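Local coordinates for protein toll-like receptor 13 (PDB 4Z0C) that recognises and binds bacterial 23S rRNA as an endosomal innate immune receptor, signalling through MYD88 and TRAF6 to activate NF-kappa-B, at residues A[47-52]-A[71-76]; A[98-103]-A[120-125]; A[116-121]-A[135-140]. All blocks are in the same frame, centred on the assembly; numbering follows the deposited sequence.

Contact 1 of 3, residues A[47-52]-A[71-76]; sequences IQVLPP and IWKIDE. With NAG (2-acetamido-2-deoxy-beta-D-glucopyranose), chain L.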
loop_
_atom_site.group_PDB
_atom_site.type_symbol
_atom_site.label_atom_id
_atom_site.label_comp_id
_atom_site.label_asym_id
_atom_site.label_seq_id
_atom_site.Cartn_x
_atom_site.Cartn_y
_atom_site.Cartn_z
ATOM N N ILE A 47 0.893 1.391 38.120
ATOM C CA ILE A 47 1.382 1.072 39.460
ATOM C C ILE A 47 2.048 2.282 40.126
ATOM O O ILE A 47 2.877 2.951 39.518
ATOM C CB ILE A 47 2.398 -0.090 39.402
ATOM C CG1 ILE A 47 1.733 -1.340 38.811
ATOM C CG2 ILE A 47 2.991 -0.359 40.781
ATOM C CD1 ILE A 47 2.707 -2.366 38.270
ATOM N N GLN A 48 1.674 2.558 41.373
ATOM C CA GLN A 48 2.135 3.757 42.061
ATOM C C GLN A 48 3.012 3.448 43.278
ATOM O O GLN A 48 3.996 4.139 43.523
ATOM C CB GLN A 48 0.957 4.642 42.485
ATOM C CG GLN A 48 0.368 5.466 41.357
ATOM C CD GLN A 48 -0.483 6.633 41.838
ATOM O OE1 GLN A 48 -0.994 6.629 42.944
ATOM N NE2 GLN A 48 -0.654 7.628 40.982
ATOM N N VAL A 49 2.685 2.405 44.034
ATOM C CA VAL A 49 3.506 2.079 45.195
ATOM C C VAL A 49 3.943 0.624 45.195
ATOM O O VAL A 49 3.236 -0.256 44.700
ATOM C CB VAL A 49 2.818 2.419 46.552
ATOM C CG1 VAL A 49 2.221 3.821 46.532
ATOM C CG2 VAL A 49 1.761 1.401 46.894
ATOM N N LEU A 50 5.135 0.389 45.731
ATOM C CA LEU A 50 5.649 -0.958 45.905
ATOM C C LEU A 50 5.739 -1.237 47.400
ATOM O O LEU A 50 6.701 -0.817 48.056
ATOM C CB LEU A 50 7.034 -1.105 45.267
ATOM C CG LEU A 50 7.127 -1.738 43.875
ATOM C CD1 LEU A 50 6.355 -0.918 42.872
ATOM C CD2 LEU A 50 8.565 -1.943 43.429
ATOM N N PRO A 51 4.726 -1.938 47.943
ATOM C CA PRO A 51 4.616 -2.316 49.360
ATOM C C PRO A 51 5.746 -3.242 49.807
ATOM O O PRO A 51 6.437 -3.809 48.955
ATOM C CB PRO A 51 3.260 -3.034 49.433
ATOM C CG PRO A 51 2.920 -3.412 47.999
ATOM C CD PRO A 51 3.537 -2.339 47.163
ATOM N N PRO A 52 5.945 -3.366 51.135
ATOM C CA PRO A 52 7.008 -4.110 51.831
ATOM C C PRO A 52 7.258 -5.584 51.488
ATOM O O PRO A 52 8.358 -6.045 51.735
ATOM C CB PRO A 52 6.589 -3.997 53.296
ATOM C CG PRO A 52 5.943 -2.676 53.375
ATOM C CD PRO A 52 5.209 -2.500 52.077
ATOM N N ILE A 71 5.349 4.665 39.518
ATOM C CA ILE A 71 5.972 4.360 40.793
ATOM C C ILE A 71 6.759 5.528 41.360
ATOM O O ILE A 71 7.724 6.005 40.753
ATOM C CB ILE A 71 6.898 3.154 40.661
ATOM C CG1 ILE A 71 6.072 1.912 40.298
ATOM C CG2 ILE A 71 7.678 2.965 41.954
ATOM C CD1 ILE A 71 6.884 0.754 39.737
ATOM N N TRP A 72 6.346 5.987 42.532
ATOM C CA TRP A 72 7.038 7.086 43.193
ATOM C C TRP A 72 7.420 6.694 44.612
ATOM O O TRP A 72 8.088 7.451 45.322
ATOM C CB TRP A 72 6.156 8.331 43.215
ATOM C CG TRP A 72 4.934 8.162 44.044
ATOM C CD1 TRP A 72 3.740 7.667 43.639
ATOM C CD2 TRP A 72 4.780 8.503 45.428
ATOM N NE1 TRP A 72 2.848 7.670 44.682
ATOM C CE2 TRP A 72 3.463 8.181 45.792
ATOM C CE3 TRP A 72 5.631 9.050 46.392
ATOM C CZ2 TRP A 72 2.974 8.384 47.076
ATOM C CZ3 TRP A 72 5.142 9.248 47.672
ATOM C CH2 TRP A 72 3.828 8.917 48.001
ATOM N N LYS A 73 6.996 5.504 45.023
ATOM C CA LYS A 73 7.175 5.080 46.408
ATOM C C LYS A 73 7.461 3.591 46.482
ATOM O O LYS A 73 6.605 2.771 46.179
ATOM C CB LYS A 73 5.930 5.426 47.221
ATOM C CG LYS A 73 5.989 5.067 48.696
ATOM C CD LYS A 73 4.802 5.708 49.402
ATOM C CE LYS A 73 4.682 5.278 50.844
ATOM N NZ LYS A 73 4.183 3.879 50.935
ATOM N N ILE A 74 8.684 3.254 46.878
ATOM C CA ILE A 74 9.102 1.867 47.005
ATOM C C ILE A 74 9.467 1.648 48.464
ATOM O O ILE A 74 10.522 2.122 48.922
ATOM C CB ILE A 74 10.341 1.566 46.130
ATOM C CG1 ILE A 74 10.153 2.134 44.718
ATOM C CG2 ILE A 74 10.643 0.054 46.113
ATOM C CD1 ILE A 74 11.089 1.546 43.672
ATOM N N ASP A 75 8.601 0.937 49.191
ATOM C CA ASP A 75 8.805 0.748 50.616
ATOM C C ASP A 75 10.025 -0.114 50.891
ATOM O O ASP A 75 10.352 -1.011 50.114
ATOM C CB ASP A 75 7.594 0.076 51.263
ATOM C CG ASP A 75 6.347 0.928 51.203
ATOM O OD1 ASP A 75 6.465 2.171 51.192
ATOM O OD2 ASP A 75 5.238 0.335 51.205
ATOM N N GLU A 76 10.677 0.161 52.014
ATOM C CA GLU A 76 11.705 -0.725 52.563
ATOM C C GLU A 76 11.132 -2.140 52.685
ATOM O O GLU A 76 10.012 -2.328 53.159
ATOM C CB GLU A 76 12.156 -0.218 53.932
ATOM C CG GLU A 76 13.660 -0.101 54.102
ATOM C CD GLU A 76 14.301 -1.278 54.859
ATOM O OE1 GLU A 76 13.597 -2.263 55.197
ATOM O OE2 GLU A 76 15.529 -1.203 55.118
HETATM C C1 NAG L . 11.879 8.021 49.684
HETATM C C2 NAG L . 10.708 7.813 48.715
HETATM C C3 NAG L . 9.900 9.084 48.463
HETATM C C4 NAG L . 9.635 9.872 49.743
HETATM C C5 NAG L . 10.891 9.969 50.606
HETATM C C6 NAG L . 10.618 10.647 51.950
HETATM C C7 NAG L . 10.805 6.109 46.980
HETATM C C8 NAG L . 10.877 5.926 45.493
HETATM N N2 NAG L . 11.182 7.294 47.447
HETATM O O3 NAG L . 8.672 8.722 47.872
HETATM O O4 NAG L . 9.209 11.172 49.389
HETATM O O5 NAG L . 11.426 8.683 50.843
HETATM O O6 NAG L . 9.986 9.754 52.845
HETATM O O7 NAG L . 10.414 5.190 47.692
#

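Contact 2 of 3, residues A[98-103]-A[120-125]; sequences VNNSFE and HIHKDA. With NAG (2-acetamido-2-deoxy-beta-D-glucopyranose), chain L.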
loop_
_atom_site.group_PDB
_atom_site.type_symbol
_atom_site.label_atom_id
_atom_site.label_comp_id
_atom_site.label_asym_id
_atom_site.label_seq_id
_atom_site.Cartn_x
_atom_site.Cartn_y
_atom_site.Cartn_z
ATOM N N VAL A 98 15.858 8.164 45.985
ATOM C CA VAL A 98 16.001 6.728 46.167
ATOM C C VAL A 98 16.379 6.390 47.610
ATOM O O VAL A 98 17.399 6.833 48.129
ATOM C CB VAL A 98 17.019 6.147 45.173
ATOM C CG1 VAL A 98 17.089 4.649 45.306
ATOM C CG2 VAL A 98 16.615 6.515 43.751
ATOM N N ASN A 99 15.526 5.603 48.252
ATOM C CA ASN A 99 15.705 5.246 49.644
ATOM C C ASN A 99 16.274 3.838 49.765
ATOM O O ASN A 99 16.664 3.235 48.769
ATOM C CB ASN A 99 14.369 5.357 50.367
ATOM C CG ASN A 99 13.710 6.711 50.157
ATOM O OD1 ASN A 99 14.388 7.738 50.086
ATOM N ND2 ASN A 99 12.383 6.711 50.022
ATOM N N ASN A 100 16.332 3.326 50.986
ATOM C CA ASN A 100 16.941 2.031 51.261
ATOM C C ASN A 100 15.988 0.852 51.016
ATOM O O ASN A 100 15.728 0.051 51.914
ATOM C CB ASN A 100 17.424 2.051 52.698
ATOM C CG ASN A 100 18.359 3.215 52.957
ATOM O OD1 ASN A 100 19.457 3.274 52.409
ATOM N ND2 ASN A 100 17.898 4.186 53.742
ATOM N N SER A 101 15.465 0.759 49.793
ATOM C CA SER A 101 14.475 -0.258 49.426
ATOM C C SER A 101 15.004 -1.578 48.835
ATOM O O SER A 101 14.222 -2.456 48.490
ATOM C CB SER A 101 13.490 0.367 48.437
ATOM O OG SER A 101 13.186 1.708 48.790
ATOM N N PHE A 102 16.315 -1.749 48.791
ATOM C CA PHE A 102 16.945 -2.853 48.056
ATOM C C PHE A 102 17.429 -4.104 48.795
ATOM O O PHE A 102 18.202 -4.880 48.228
ATOM C CB PHE A 102 18.063 -2.277 47.184
ATOM C CG PHE A 102 17.593 -1.163 46.306
ATOM C CD1 PHE A 102 16.876 -1.438 45.145
ATOM C CD2 PHE A 102 17.758 0.155 46.695
ATOM C CE1 PHE A 102 16.413 -0.415 44.346
ATOM C CE2 PHE A 102 17.287 1.180 45.899
ATOM C CZ PHE A 102 16.612 0.893 44.721
ATOM N N GLU A 103 17.011 -4.303 50.042
ATOM C CA GLU A 103 17.440 -5.500 50.762
ATOM C C GLU A 103 16.904 -6.775 50.091
ATOM O O GLU A 103 15.755 -6.842 49.663
ATOM C CB GLU A 103 17.013 -5.441 52.233
ATOM C CG GLU A 103 17.947 -6.209 53.184
ATOM C CD GLU A 103 19.249 -5.458 53.527
ATOM O OE1 GLU A 103 19.219 -4.216 53.684
ATOM O OE2 GLU A 103 20.306 -6.120 53.643
ATOM N N HIS A 120 18.327 12.712 44.572
ATOM C CA HIS A 120 19.229 12.174 45.599
ATOM C C HIS A 120 19.091 10.676 45.813
ATOM O O HIS A 120 18.017 10.095 45.638
ATOM C CB HIS A 120 19.011 12.877 46.941
ATOM C CG HIS A 120 19.371 14.328 46.934
ATOM N ND1 HIS A 120 18.460 15.323 46.651
ATOM C CD2 HIS A 120 20.545 14.957 47.186
ATOM C CE1 HIS A 120 19.056 16.499 46.723
ATOM N NE2 HIS A 120 20.324 16.304 47.048
ATOM N N ILE A 121 20.184 10.059 46.240
ATOM C CA ILE A 121 20.175 8.647 46.583
ATOM C C ILE A 121 20.759 8.527 47.977
ATOM O O ILE A 121 21.846 9.047 48.245
ATOM C CB ILE A 121 21.044 7.822 45.629
ATOM C CG1 ILE A 121 20.579 7.992 44.176
ATOM C CG2 ILE A 121 21.021 6.359 46.041
ATOM C CD1 ILE A 121 21.288 7.074 43.199
ATOM N N HIS A 122 20.039 7.859 48.870
ATOM C CA HIS A 122 20.509 7.720 50.235
ATOM C C HIS A 122 21.843 6.984 50.252
ATOM O O HIS A 122 22.054 6.044 49.475
ATOM C CB HIS A 122 19.500 6.998 51.128
ATOM C CG HIS A 122 19.895 6.997 52.573
ATOM N ND1 HIS A 122 20.683 6.016 53.129
ATOM C CD2 HIS A 122 19.640 7.885 53.565
ATOM C CE1 HIS A 122 20.884 6.288 54.408
ATOM N NE2 HIS A 122 20.264 7.419 54.694
ATOM N N LYS A 123 22.734 7.448 51.124
ATOM C CA LYS A 123 24.078 6.905 51.272
ATOM C C LYS A 123 24.125 5.379 51.307
ATOM O O LYS A 123 25.049 4.766 50.770
ATOM C CB LYS A 123 24.691 7.440 52.566
ATOM C CG LYS A 123 26.199 7.326 52.635
ATOM C CD LYS A 123 26.744 7.959 53.919
ATOM C CE LYS A 123 25.884 7.604 55.122
ATOM N NZ LYS A 123 26.463 6.470 55.902
ATOM N N ASP A 124 23.129 4.769 51.937
ATOM C CA ASP A 124 23.130 3.319 52.139
ATOM C C ASP A 124 22.127 2.580 51.272
ATOM O O ASP A 124 21.833 1.408 51.532
ATOM C CB ASP A 124 22.855 2.978 53.599
ATOM C CG ASP A 124 23.892 3.552 54.531
ATOM O OD1 ASP A 124 25.098 3.314 54.292
ATOM O OD2 ASP A 124 23.500 4.250 55.492
ATOM N N ALA A 125 21.588 3.256 50.260
ATOM C CA ALA A 125 20.569 2.634 49.423
ATOM C C ALA A 125 21.081 1.349 48.770
ATOM O O ALA A 125 20.382 0.355 48.755
ATOM C CB ALA A 125 20.056 3.603 48.398
HETATM C C1 NAG L . 11.879 8.021 49.684
HETATM C C2 NAG L . 10.708 7.813 48.715
HETATM C C3 NAG L . 9.900 9.084 48.463
HETATM C C4 NAG L . 9.635 9.872 49.743
HETATM C C5 NAG L . 10.891 9.969 50.606
HETATM C C6 NAG L . 10.618 10.647 51.950
HETATM C C7 NAG L . 10.805 6.109 46.980
HETATM C C8 NAG L . 10.877 5.926 45.493
HETATM N N2 NAG L . 11.182 7.294 47.447
HETATM O O3 NAG L . 8.672 8.722 47.872
HETATM O O4 NAG L . 9.209 11.172 49.389
HETATM O O5 NAG L . 11.426 8.683 50.843
HETATM O O6 NAG L . 9.986 9.754 52.845
HETATM O O7 NAG L . 10.414 5.190 47.692
#

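Contact 3 of 3, residues A[116-121]-A[135-140]; sequences NQITHI and LSLSRN. With nucleotides of chain C.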
loop_
_atom_site.group_PDB
_atom_site.type_symbol
_atom_site.label_atom_id
_atom_site.label_comp_id
_atom_site.label_asym_id
_atom_site.label_seq_id
_atom_site.Cartn_x
_atom_site.Cartn_y
_atom_site.Cartn_z
ATOM N N ASN A 116 13.502 9.038 35.192
ATOM C CA ASN A 116 12.708 9.342 36.372
ATOM C C ASN A 116 12.986 10.801 36.724
ATOM O O ASN A 116 13.429 11.550 35.864
ATOM C CB ASN A 116 13.079 8.399 37.519
ATOM C CG ASN A 116 12.389 7.046 37.421
ATOM O OD1 ASN A 116 11.218 6.922 37.779
ATOM N ND2 ASN A 116 13.108 6.025 36.953
ATOM N N GLN A 117 12.762 11.203 37.973
ATOM C CA GLN A 117 13.059 12.576 38.385
ATOM C C GLN A 117 13.934 12.588 39.646
ATOM O O GLN A 117 13.778 13.444 40.515
ATOM C CB GLN A 117 11.782 13.381 38.633
ATOM C CG GLN A 117 10.748 13.329 37.515
ATOM C CD GLN A 117 9.856 12.116 37.638
ATOM O OE1 GLN A 117 9.387 11.791 38.743
ATOM N NE2 GLN A 117 9.597 11.443 36.511
ATOM N N ILE A 118 14.851 11.631 39.729
ATOM C CA ILE A 118 15.735 11.475 40.883
ATOM C C ILE A 118 16.646 12.681 41.111
ATOM O O ILE A 118 17.248 13.189 40.165
ATOM C CB ILE A 118 16.602 10.203 40.734
ATOM C CG1 ILE A 118 15.703 8.965 40.706
ATOM C CG2 ILE A 118 17.636 10.108 41.862
ATOM C CD1 ILE A 118 16.365 7.728 40.133
ATOM N N THR A 119 16.723 13.144 42.363
ATOM C CA THR A 119 17.676 14.192 42.749
ATOM C C THR A 119 18.723 13.654 43.715
ATOM O O THR A 119 19.877 14.080 43.678
ATOM C CB THR A 119 16.992 15.400 43.417
ATOM O OG1 THR A 119 16.212 14.955 44.526
ATOM C CG2 THR A 119 16.091 16.134 42.436
ATOM N N HIS A 120 18.327 12.712 44.572
ATOM C CA HIS A 120 19.229 12.174 45.599
ATOM C C HIS A 120 19.091 10.676 45.813
ATOM O O HIS A 120 18.017 10.095 45.638
ATOM C CB HIS A 120 19.011 12.877 46.941
ATOM C CG HIS A 120 19.371 14.328 46.934
ATOM N ND1 HIS A 120 18.460 15.323 46.651
ATOM C CD2 HIS A 120 20.545 14.957 47.186
ATOM C CE1 HIS A 120 19.056 16.499 46.723
ATOM N NE2 HIS A 120 20.324 16.304 47.048
ATOM N N ILE A 121 20.184 10.059 46.240
ATOM C CA ILE A 121 20.175 8.647 46.583
ATOM C C ILE A 121 20.759 8.527 47.977
ATOM O O ILE A 121 21.846 9.047 48.245
ATOM C CB ILE A 121 21.044 7.822 45.629
ATOM C CG1 ILE A 121 20.579 7.992 44.176
ATOM C CG2 ILE A 121 21.021 6.359 46.041
ATOM C CD1 ILE A 121 21.288 7.074 43.199
ATOM N N LEU A 135 24.640 0.151 36.460
ATOM C CA LEU A 135 23.658 1.049 37.051
ATOM C C LEU A 135 23.359 2.188 36.080
ATOM O O LEU A 135 24.271 2.939 35.701
ATOM C CB LEU A 135 24.189 1.645 38.354
ATOM C CG LEU A 135 23.279 2.657 39.053
ATOM C CD1 LEU A 135 21.973 2.005 39.407
ATOM C CD2 LEU A 135 23.935 3.228 40.296
ATOM N N SER A 136 22.092 2.335 35.691
ATOM C CA SER A 136 21.731 3.429 34.813
ATOM C C SER A 136 20.902 4.487 35.538
ATOM O O SER A 136 19.843 4.190 36.079
ATOM C CB SER A 136 20.993 2.919 33.573
ATOM O OG SER A 136 20.587 4.017 32.770
ATOM N N LEU A 137 21.401 5.723 35.546
ATOM C CA LEU A 137 20.662 6.845 36.116
ATOM C C LEU A 137 20.399 7.940 35.060
ATOM O O LEU A 137 20.053 9.085 35.389
ATOM C CB LEU A 137 21.425 7.441 37.309
ATOM C CG LEU A 137 21.712 6.611 38.576
ATOM C CD1 LEU A 137 22.641 7.371 39.439
ATOM C CD2 LEU A 137 20.464 6.332 39.355
ATOM N N SER A 138 20.530 7.576 33.789
ATOM C CA SER A 138 20.299 8.533 32.705
ATOM C C SER A 138 18.900 9.112 32.765
ATOM O O SER A 138 17.979 8.464 33.256
ATOM C CB SER A 138 20.527 7.914 31.324
ATOM O OG SER A 138 19.694 6.793 31.098
ATOM N N ARG A 139 18.757 10.342 32.289
ATOM C CA ARG A 139 17.463 11.016 32.245
ATOM C C ARG A 139 16.869 11.147 33.641
ATOM O O ARG A 139 15.858 10.542 33.959
ATOM C CB ARG A 139 16.498 10.298 31.293
ATOM C CG ARG A 139 15.464 11.219 30.664
ATOM C CD ARG A 139 15.490 11.139 29.145
ATOM N NE ARG A 139 14.388 10.380 28.551
ATOM C CZ ARG A 139 13.152 10.844 28.337
ATOM N NH1 ARG A 139 12.250 10.060 27.769
ATOM N NH2 ARG A 139 12.802 12.073 28.689
ATOM N N ASN A 140 17.528 11.941 34.473
ATOM C CA ASN A 140 17.023 12.261 35.796
ATOM C C ASN A 140 17.257 13.735 36.123
ATOM O O ASN A 140 17.558 14.516 35.227
ATOM C CB ASN A 140 17.639 11.334 36.845
ATOM C CG ASN A 140 16.899 10.002 36.941
ATOM O OD1 ASN A 140 15.752 9.965 37.386
ATOM N ND2 ASN A 140 17.556 8.907 36.551
ATOM P P C C 13 4.461 13.455 23.387
ATOM O OP1 C C 13 3.870 14.821 23.303
ATOM O OP2 C C 13 4.725 12.661 22.163
ATOM O "O5'" C C 13 5.885 13.564 24.082
ATOM C "C5'" C C 13 6.010 13.923 25.447
ATOM C "C4'" C C 13 7.349 13.501 25.983
ATOM O "O4'" C C 13 7.291 12.150 26.511
ATOM C "C3'" C C 13 8.470 13.443 24.961
ATOM O "O3'" C C 13 8.985 14.719 24.628
ATOM C "C2'" C C 13 9.479 12.526 25.635
ATOM O "O2'" C C 13 10.217 13.250 26.608
ATOM C "C1'" C C 13 8.553 11.529 26.352
ATOM N N1 C C 13 8.387 10.274 25.582
ATOM C C2 C C 13 9.298 9.236 25.804
ATOM O O2 C C 13 10.189 9.400 26.648
ATOM N N3 C C 13 9.174 8.078 25.106
ATOM C C4 C C 13 8.197 7.944 24.209
ATOM N N4 C C 13 8.116 6.788 23.543
ATOM C C5 C C 13 7.261 8.989 23.954
ATOM C C6 C C 13 7.389 10.121 24.653
#

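Contact 1 of 3, residues A[47-52]-A[71-76]
A sugar grips the backbone of one strand of this small parallel pair, which bridges LRR 1 and LRR 2 of the leucine-rich-repeat solenoid: the N-acetylglucosamine linked to Asn99 takes the N-H of Ile74 on its acetyl oxygen O7 (N to O7 2.7 Å), almost straight at 172°, and gives its O3 hydroxyl to Trp72 O. The other edge of 71-76 runs parallel to 47-52. Three backbone bonds join them: Trp72 N to Gln48 O, Leu50 N to Lys73 O at 2.8 Å, and Asp75 N to Leu50 O, the last two nearly along their C=O axes. On the buried face Leu50 does most of the packing. It crosses Ile71 obliquely, CD1 against Ile71 CD1 (3.6 Å), while its CB and CD2 lie beside Ile74 CG2; Leu26 and Phe79 also touch it. The opposite face carries Val49 and Lys73. Trp72, with CG in the crowded position between N and the carbonyl carbon (chi1 65°), turns its indole back so that CB of Lys73 sits 3.6 Å above the ring centre. Lys73 bends only at its last torsion, and NZ forms a salt bridge with Asp75 OD1 at 2.9 Å, on its syn lone pair. With the glycan on one edge and 49-50 on the other, strand 73-74 has hydrogen-bonding partners on both edges, and the lysine charge is probably balanced locally by Asp75.

Contact 2 of 3, residues A[98-103]-A[120-125]
Asn100 CG stands anti to its own carbonyl carbon and His122 CG anti to its backbone N (chi1 -173°), which brings amide and imidazole together in an oblique crossing. Their planes are 84° apart, and the amide end lies over one face of the ring, offset toward its rim. Within 120-125 the imidazole is tied back by Asp124 N, which donates to His122 ND1 at 3.0 Å, tilted out of the ring plane. This bond sits inside a type I turn from His122 to Ala125, closed by Ala125 N to His122 O. The backbones meet in parallel through two bonds about Val98: its N donates to His120 O (2.9 Å), and its O receives His122 N, also at 2.9 Å and almost straight (174°). On the buried face Val98 CB meets Ile121 CG2 at 4.1 Å. Ala125 then tucks its CB against Asn99 O, 3.4 Å away, and presents its carbonyl oxygen to the edge of the Phe102 ring, 3.3 Å from CD2. Asn99 directs its CB away from 120-125, and its ND2 is covalently bound to C1 of N-acetylglucosamine. Ile121 continues inward onto Ile148 and Ala151 of helix 145-152. This short parallel bridge between LRR 3 and LRR 4, with Phe102 buried beside it, is consistent with the convex side of a leucine-rich-repeat solenoid, here carrying an N-glycan.

Contact 3 of 3, residues A[116-121]-A[135-140]
Asn140 OD1 receives two backbone N-H groups of the neighbouring turn: a good bond from Ile118 N (3.0 Å, 160°) and a weak one from Asn116 N. The Ile118 donor stands 32° above the plane of the amide carbonyl. With CG anti to its carbonyl carbon (chi1 -84°), the side chain lies beside Ile118 and points the same way. Its ND2 turns back to Leu137 O at 2.8 Å, nearly straight at the hydrogen, though from above the plane of that carbonyl, and also bonds to Leu113 O, so both ends of the amide are engaged. Asn116 N gives a further bond to Arg139 O, nearly along the C=O axis, though bent at the hydrogen. Asn116 repeats the pattern one turn earlier, its ND2 binding Leu113 O and Leu90 O and its OD1 taking Ile95 N. Deeper in, Leu137 CD2 reaches tip to tip to Ile121 CD1 (4.0 Å). Arg139 bends at chi2 and chi3, and its NH1 makes a very short and bent bond of 2.4 Å to O2 of C13 of chain C. Backbone groups of successive coils are thus paired through the asparagine ladder of the leucine-rich repeats, while the adjacent arginine appears to contribute directly to binding the RNA base.

In the fold
The three contacts follow one another from LRR 1 to LRR 5 along the solenoid, the receptor's leucine-rich-repeat ectodomain; the TIR domain that binds MYD88 is not in this chain. Contacts 1 and 2 have centres 13 Å apart and share one glycan: attached in 98-103, it lies back across the edge of 71-76 and also bonds to Ser97 O. A probable hydrogen bond from Ser101 OG to Ile74 O (2.7 Å) adds a direct link. Contacts 2 and 3, 12 Å apart between centres, share His120 and Ile121 and meet where Val98 CG2 packs on Ile118 CD1 at 3.8 Å. Contact 3 alone touches the RNA; the nearest atom of contact 1 is about 12 Å from it.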